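Local coordinates for protein cysteine desulfurase (Stenotrophomonas maltophilia, PDB 6WCI) that probably catalyses the pyridoxal-phosphate-dependent removal of sulfur from L-cysteine, handing it to a sulfur carrier and leaving L-alanine, at residues P226-D231 with N320-E325; D27-D32 with L402-T407. All blocks are in the same frame, centred on the assembly; numbering follows the deposited sequence.

Interaction 1. Residues P226-D231 with N320-E325; sequences PHRKVD and NVEARE. With SO4 (sulfate ion), chain E.
His227 ND1 donates to Glu325 OE2 at 2.7 Å, with an N-H...O angle of 160°. The oxygen lies practically in the imidazole plane, at the ring edge, and the donor approaches it on the syn side of the carboxylate, though somewhat out of the carboxylate plane. Pro226 CB sits over one face of the His227 ring, near the rim. Glu325 comes from helix 318-336, its chain extended beyond CG and crossing the imidazole at about a right angle. Its other oxygen, OE1, accepts a hydrogen bond from a water that also donates to Pro226 O, linking the carboxylate to the loop carbonyl through the water. One turn earlier on the helix, Glu322 CA lies 3.4 Å from His227 O in a CA-H...O contact, and Val321 CG1 packs 3.9 Å from Pro226 O. Beyond them, Arg228 NH1 and Glu322 OE2 form a 3.4 Å salt bridge; this oxygen sits off the guanidinium plane, and the attraction is electrostatic, not a directed bond. The stronger partner of Arg228 is Glu350, whose carboxylate pairs with NH2. Farther along the helix, Arg324 NH2 donates to sulfate O2 at 2.9 Å; this ion, probably from the crystallisation liquor, is also bound by His408 N. The segment 226-231 lies in the loop that follows strand 216-220 of the large sheet characteristic of fold-type I enzymes, and Pro226 touches Met247, next to the cofactor-bearing Lys246. Helix 318-336 is thus tied to the cofactor-binding domain by a directional, largely buried His-carboxylate bond, with a looser ion pair at its more exposed side.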
loop_
_atom_site.group_PDB
_atom_site.type_symbol
_atom_site.label_atom_id
_atom_site.label_comp_id
_atom_site.label_asym_id
_atom_site.label_seq_id
_atom_site.Cartn_x
_atom_site.Cartn_y
_atom_site.Cartn_z
ATOM N N PRO B 226 3.411 -14.732 12.487
ATOM C CA PRO B 226 4.453 -14.196 13.378
ATOM C C PRO B 226 4.705 -15.020 14.628
ATOM O O PRO B 226 5.719 -14.782 15.295
ATOM C CB PRO B 226 3.931 -12.800 13.746
ATOM C CG PRO B 226 2.486 -12.837 13.520
ATOM C CD PRO B 226 2.179 -13.916 12.555
ATOM N N HIS B 227 3.846 -15.990 14.950
ATOM C CA HIS B 227 3.913 -16.692 16.225
ATOM C C HIS B 227 4.137 -18.194 16.108
ATOM O O HIS B 227 4.438 -18.834 17.125
ATOM C CB HIS B 227 2.628 -16.440 17.034
ATOM C CG HIS B 227 2.368 -14.992 17.305
ATOM N ND1 HIS B 227 3.063 -14.277 18.258
ATOM C CD2 HIS B 227 1.505 -14.120 16.734
ATOM C CE1 HIS B 227 2.628 -13.030 18.271
ATOM N NE2 HIS B 227 1.682 -12.908 17.356
ATOM N N ARG B 228 4.012 -18.771 14.916
ATOM C CA ARG B 228 4.212 -20.199 14.738
ATOM C C ARG B 228 4.648 -20.471 13.309
ATOM O O ARG B 228 4.465 -19.639 12.414
ATOM C CB ARG B 228 2.938 -20.982 15.044
ATOM C CG ARG B 228 1.841 -20.695 14.038
ATOM C CD ARG B 228 0.481 -21.087 14.576
ATOM N NE ARG B 228 0.335 -22.533 14.679
ATOM C CZ ARG B 228 0.381 -23.218 15.814
ATOM N NH1 ARG B 228 0.575 -22.592 16.969
ATOM N NH2 ARG B 228 0.230 -24.532 15.791
ATOM N N LYS B 229 5.227 -21.651 13.102
ATOM C CA LYS B 229 5.556 -22.073 11.750
ATOM C C LYS B 229 4.278 -22.432 11.020
ATOM O O LYS B 229 3.484 -23.241 11.505
ATOM C CB LYS B 229 6.517 -23.257 11.739
ATOM C CG LYS B 229 6.913 -23.618 10.306
ATOM C CD LYS B 229 8.144 -24.494 10.207
ATOM C CE LYS B 229 8.570 -24.667 8.752
ATOM N NZ LYS B 229 7.472 -25.195 7.878
ATOM N N VAL B 230 4.067 -21.817 9.865
ATOM C CA VAL B 230 2.926 -22.135 9.025
ATOM C C VAL B 230 3.457 -22.651 7.698
ATOM O O VAL B 230 4.189 -21.945 6.991
ATOM C CB VAL B 230 1.989 -20.933 8.823
ATOM C CG1 VAL B 230 0.761 -21.368 8.033
ATOM C CG2 VAL B 230 1.564 -20.358 10.165
ATOM N N ASP B 231 3.126 -23.903 7.394
ATOM C CA ASP B 231 3.255 -24.482 6.061
ATOM C C ASP B 231 1.917 -24.241 5.378
ATOM O O ASP B 231 0.975 -25.024 5.521
ATOM C CB ASP B 231 3.604 -25.963 6.164
ATOM C CG ASP B 231 3.700 -26.652 4.811
ATOM O OD1 ASP B 231 3.266 -26.076 3.792
ATOM O OD2 ASP B 231 4.216 -27.791 4.769
ATOM N N ASN B 320 11.104 -22.461 17.007
ATOM C CA ASN B 320 11.761 -21.930 18.201
ATOM C C ASN B 320 10.983 -20.751 18.769
ATOM O O ASN B 320 10.883 -20.592 19.988
ATOM C CB ASN B 320 13.199 -21.519 17.876
ATOM C CG ASN B 320 14.102 -22.704 17.595
ATOM O OD1 ASN B 320 13.996 -23.744 18.241
ATOM N ND2 ASN B 320 14.997 -22.553 16.621
ATOM N N VAL B 321 10.414 -19.918 17.895
ATOM C CA VAL B 321 9.615 -18.781 18.348
ATOM C C VAL B 321 8.348 -19.259 19.043
ATOM O O VAL B 321 7.965 -18.742 20.100
ATOM C CB VAL B 321 9.283 -17.855 17.165
ATOM C CG1 VAL B 321 8.120 -16.951 17.522
ATOM C CG2 VAL B 321 10.492 -17.016 16.789
ATOM N N GLU B 322 7.660 -20.234 18.441
ATOM C CA GLU B 322 6.436 -20.758 19.036
ATOM C C GLU B 322 6.699 -21.317 20.426
ATOM O O GLU B 322 5.914 -21.090 21.357
ATOM C CB GLU B 322 5.845 -21.830 18.125
ATOM C CG GLU B 322 4.759 -22.666 18.771
ATOM C CD GLU B 322 4.194 -23.708 17.826
ATOM O OE1 GLU B 322 4.757 -23.887 16.726
ATOM O OE2 GLU B 322 3.186 -24.346 18.183
ATOM N N ALA B 323 7.817 -22.030 20.591
ATOM C CA ALA B 323 8.159 -22.579 21.901
ATOM C C ALA B 323 8.472 -21.469 22.894
ATOM O O ALA B 323 8.060 -21.531 24.055
ATOM C CB ALA B 323 9.338 -23.540 21.771
ATOM N N ARG B 324 9.175 -20.429 22.446
ATOM C CA ARG B 324 9.511 -19.320 23.333
ATOM C C ARG B 324 8.255 -18.599 23.810
ATOM O O ARG B 324 8.088 -18.340 25.006
ATOM C CB ARG B 324 10.446 -18.349 22.613
ATOM C CG ARG B 324 10.556 -16.988 23.253
ATOM C CD ARG B 324 11.339 -17.046 24.553
ATOM N NE ARG B 324 11.749 -15.715 24.985
ATOM C CZ ARG B 324 12.444 -15.473 26.093
ATOM N NH1 ARG B 324 12.787 -16.480 26.878
ATOM N NH2 ARG B 324 12.789 -14.232 26.421
ATOM N N GLU B 325 7.360 -18.249 22.883
ATOM C CA GLU B 325 6.188 -17.489 23.286
ATOM C C GLU B 325 5.194 -18.346 24.072
ATOM O O GLU B 325 4.396 -17.800 24.838
ATOM C CB GLU B 325 5.544 -16.854 22.052
ATOM C CG GLU B 325 6.463 -15.833 21.368
ATOM C CD GLU B 325 5.899 -15.272 20.074
ATOM O OE1 GLU B 325 6.499 -14.302 19.529
ATOM O OE2 GLU B 325 4.862 -15.785 19.606
HETATM S S SO4 E . 14.162 -14.128 29.810
HETATM O O1 SO4 E . 15.031 -13.441 28.859
HETATM O O2 SO4 E . 12.778 -14.040 29.361
HETATM O O3 SO4 E . 14.262 -13.489 31.127
HETATM O O4 SO4 E . 14.570 -15.530 29.857
HETATM O O HOH W 1 6.273 -13.209 17.309
#

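Interaction 2. Residues D27-D32 with L402-T407; sequences DRVRLD and LAFYNT
Val29 and Arg30, on the short helix 26-30 near the N-terminus, pack against the type I beta turn Ala403-Asn406, which links strand 397-401 to helix 408-422 in the C-terminal part of this fold-type I (class-V aminotransferase) enzyme. The polar link is a single hydrogen bond: Arg30 NH1 donates to Tyr405 O at 2.9 Å, with an N-H...O angle of 152°. The oxygen sits at the guanidinium edge, close to its plane, and the donor is tilted somewhat out of the carbonyl plane. Arg30 CG is anti to the backbone N (chi1 166°), and the chain stays extended as far as NE, passing beside the Tyr405 carbonyl, with CD 3.5 Å from Tyr405 O. NH1 also forms a salt bridge with Glu410 of the following helix. Glu410 in turn takes a hydrogen bond from Asn406 ND2, while its backbone N is capped by Thr407 OG1.

Apolar contacts flank this bond. Thr407 CG2 lies across the Arg30 chain at about a right angle, 3.7 Å from Arg30 CD. One residue before Arg30, Val29 CG1 meets the edge of the Phe404 ring, 3.7 Å from Phe404 CE1; Leu316 of helix 300-316 touches both side chains. Tyr405 CD2 rests near the rim of one face of the Phe404 ring. Tyr405 points its hydroxyl away from helix 26-30, to Asn50 and Gln55 N.

Bonds inside the turn fix its shape. Asn406 N donates to Ala403 O at 2.9 Å, and Ala403 N returns a nearly straight bond (170°) to a lone pair of Asn406 OD1 at 2.8 Å.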
loop_
_atom_site.group_PDB
_atom_site.type_symbol
_atom_site.label_atom_id
_atom_site.label_comp_id
_atom_site.label_asym_id
_atom_site.label_seq_id
_atom_site.Cartn_x
_atom_site.Cartn_y
_atom_site.Cartn_z
ATOM N N ASP B 27 18.218 -13.553 24.933
ATOM C CA ASP B 27 18.713 -12.244 25.359
ATOM C C ASP B 27 19.402 -11.518 24.214
ATOM O O ASP B 27 19.224 -10.307 24.035
ATOM C CB ASP B 27 19.664 -12.408 26.543
ATOM C CG ASP B 27 18.965 -12.950 27.766
ATOM O OD1 ASP B 27 18.018 -12.286 28.235
ATOM O OD2 ASP B 27 19.337 -14.046 28.245
ATOM N N ARG B 28 20.198 -12.240 23.428
ATOM C CA ARG B 28 20.853 -11.629 22.283
ATOM C C ARG B 28 19.848 -11.283 21.192
ATOM O O ARG B 28 20.029 -10.286 20.488
ATOM C CB ARG B 28 21.937 -12.561 21.748
ATOM C CG ARG B 28 22.521 -12.149 20.409
ATOM C CD ARG B 28 23.418 -10.920 20.537
ATOM N NE ARG B 28 23.834 -10.444 19.223
ATOM C CZ ARG B 28 23.076 -9.699 18.440
ATOM N NH1 ARG B 28 21.861 -9.352 18.841
ATOM N NH2 ARG B 28 23.526 -9.309 17.255
ATOM N N VAL B 29 18.772 -12.071 21.059
ATOM C CA VAL B 29 17.759 -11.781 20.039
ATOM C C VAL B 29 17.056 -10.459 20.336
ATOM O O VAL B 29 16.872 -9.624 19.442
ATOM C CB VAL B 29 16.749 -12.940 19.927
ATOM C CG1 VAL B 29 15.634 -12.584 18.944
ATOM C CG2 VAL B 29 17.440 -14.228 19.495
ATOM N N ARG B 30 16.661 -10.248 21.596
ATOM C CA ARG B 30 15.996 -9.007 21.994
ATOM C C ARG B 30 16.857 -7.770 21.725
ATOM O O ARG B 30 16.320 -6.682 21.499
ATOM C CB ARG B 30 15.622 -9.078 23.481
ATOM C CG ARG B 30 15.231 -7.733 24.116
ATOM C CD ARG B 30 14.842 -7.848 25.598
ATOM N NE ARG B 30 14.488 -6.539 26.134
ATOM C CZ ARG B 30 13.255 -6.055 26.232
ATOM N NH1 ARG B 30 12.194 -6.777 25.854
ATOM N NH2 ARG B 30 13.083 -4.843 26.737
ATOM N N LEU B 31 18.183 -7.900 21.773
ATOM C CA LEU B 31 19.028 -6.734 21.514
ATOM C C LEU B 31 18.985 -6.290 20.058
ATOM O O LEU B 31 19.428 -5.177 19.749
ATOM C CB LEU B 31 20.474 -7.022 21.915
ATOM C CG LEU B 31 20.711 -7.403 23.379
ATOM C CD1 LEU B 31 22.196 -7.601 23.636
ATOM C CD2 LEU B 31 20.133 -6.358 24.316
ATOM N N ASP B 32 18.459 -7.127 19.163
ATOM C CA ASP B 32 18.298 -6.731 17.770
ATOM C C ASP B 32 17.227 -5.675 17.574
ATOM O O ASP B 32 17.149 -5.105 16.484
ATOM C CB ASP B 32 17.944 -7.946 16.911
ATOM C CG ASP B 32 19.146 -8.780 16.574
ATOM O OD1 ASP B 32 20.260 -8.223 16.554
ATOM O OD2 ASP B 32 18.978 -9.990 16.339
ATOM N N LEU B 402 2.094 -10.899 23.753
ATOM C CA LEU B 402 3.523 -11.052 23.950
ATOM C C LEU B 402 4.197 -11.484 22.655
ATOM O O LEU B 402 3.585 -12.136 21.802
ATOM C CB LEU B 402 3.785 -12.086 25.045
ATOM C CG LEU B 402 3.063 -11.818 26.373
ATOM C CD1 LEU B 402 3.266 -12.965 27.378
ATOM C CD2 LEU B 402 3.524 -10.499 26.965
ATOM N N ALA B 403 5.461 -11.102 22.510
ATOM C CA ALA B 403 6.305 -11.539 21.407
ATOM C C ALA B 403 7.567 -12.171 21.972
ATOM O O ALA B 403 7.872 -12.042 23.159
ATOM C CB ALA B 403 6.655 -10.378 20.475
ATOM N N PHE B 404 8.299 -12.868 21.101
ATOM C CA PHE B 404 9.464 -13.620 21.550
ATOM C C PHE B 404 10.523 -12.715 22.180
ATOM O O PHE B 404 11.278 -13.168 23.050
ATOM C CB PHE B 404 10.058 -14.410 20.384
ATOM C CG PHE B 404 10.455 -13.548 19.207
ATOM C CD1 PHE B 404 11.703 -12.931 19.168
ATOM C CD2 PHE B 404 9.584 -13.359 18.145
ATOM C CE1 PHE B 404 12.065 -12.137 18.086
ATOM C CE2 PHE B 404 9.937 -12.570 17.066
ATOM C CZ PHE B 404 11.178 -11.956 17.037
ATOM N N TYR B 405 10.592 -11.443 21.768
ATOM C CA TYR B 405 11.556 -10.502 22.332
ATOM C C TYR B 405 11.114 -9.915 23.669
ATOM O O TYR B 405 11.871 -9.151 24.273
ATOM C CB TYR B 405 11.855 -9.364 21.339
ATOM C CG TYR B 405 10.643 -8.741 20.694
ATOM C CD1 TYR B 405 9.816 -7.885 21.399
ATOM C CD2 TYR B 405 10.344 -8.987 19.356
ATOM C CE1 TYR B 405 8.697 -7.317 20.804
ATOM C CE2 TYR B 405 9.234 -8.429 18.749
ATOM C CZ TYR B 405 8.415 -7.585 19.470
ATOM O OH TYR B 405 7.297 -7.028 18.865
ATOM N N ASN B 406 9.914 -10.230 24.144
ATOM C CA ASN B 406 9.593 -9.924 25.526
ATOM C C ASN B 406 10.317 -10.906 26.444
ATOM O O ASN B 406 10.856 -11.926 26.004
ATOM C CB ASN B 406 8.086 -9.985 25.760
ATOM C CG ASN B 406 7.341 -8.890 25.031
ATOM O OD1 ASN B 406 6.451 -9.162 24.220
ATOM N ND2 ASN B 406 7.700 -7.638 25.321
ATOM N N THR B 407 10.330 -10.591 27.739
ATOM C CA THR B 407 11.092 -11.360 28.711
ATOM C C THR B 407 10.216 -11.747 29.898
ATOM O O THR B 407 9.158 -11.159 30.140
ATOM C CB THR B 407 12.309 -10.578 29.225
ATOM O OG1 THR B 407 11.861 -9.485 30.036
ATOM C CG2 THR B 407 13.135 -10.039 28.058
#

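Overall arrangement
The centres of the two contacts lie about 14 Å apart, with interaction 1 nested in sequence within the span closed by interaction 2. Arg324 joins them, with NE donating to Phe404 O and NH2 more weakly to Asn406 O, while Glu325 OE1 approaches Phe404 N. Helix 318-336 thus touches both the loop 226-231 and the turn 402-407, through residues of the same turn of helix. Interaction 1, closer to the chain's centre, is partly buried and relies on charged and polar side chains between two domains. Interaction 2 fastens the N-terminal helix with one side-chain-to-backbone bond and apolar packing and, though farther from the chain's centre, is the more buried contact.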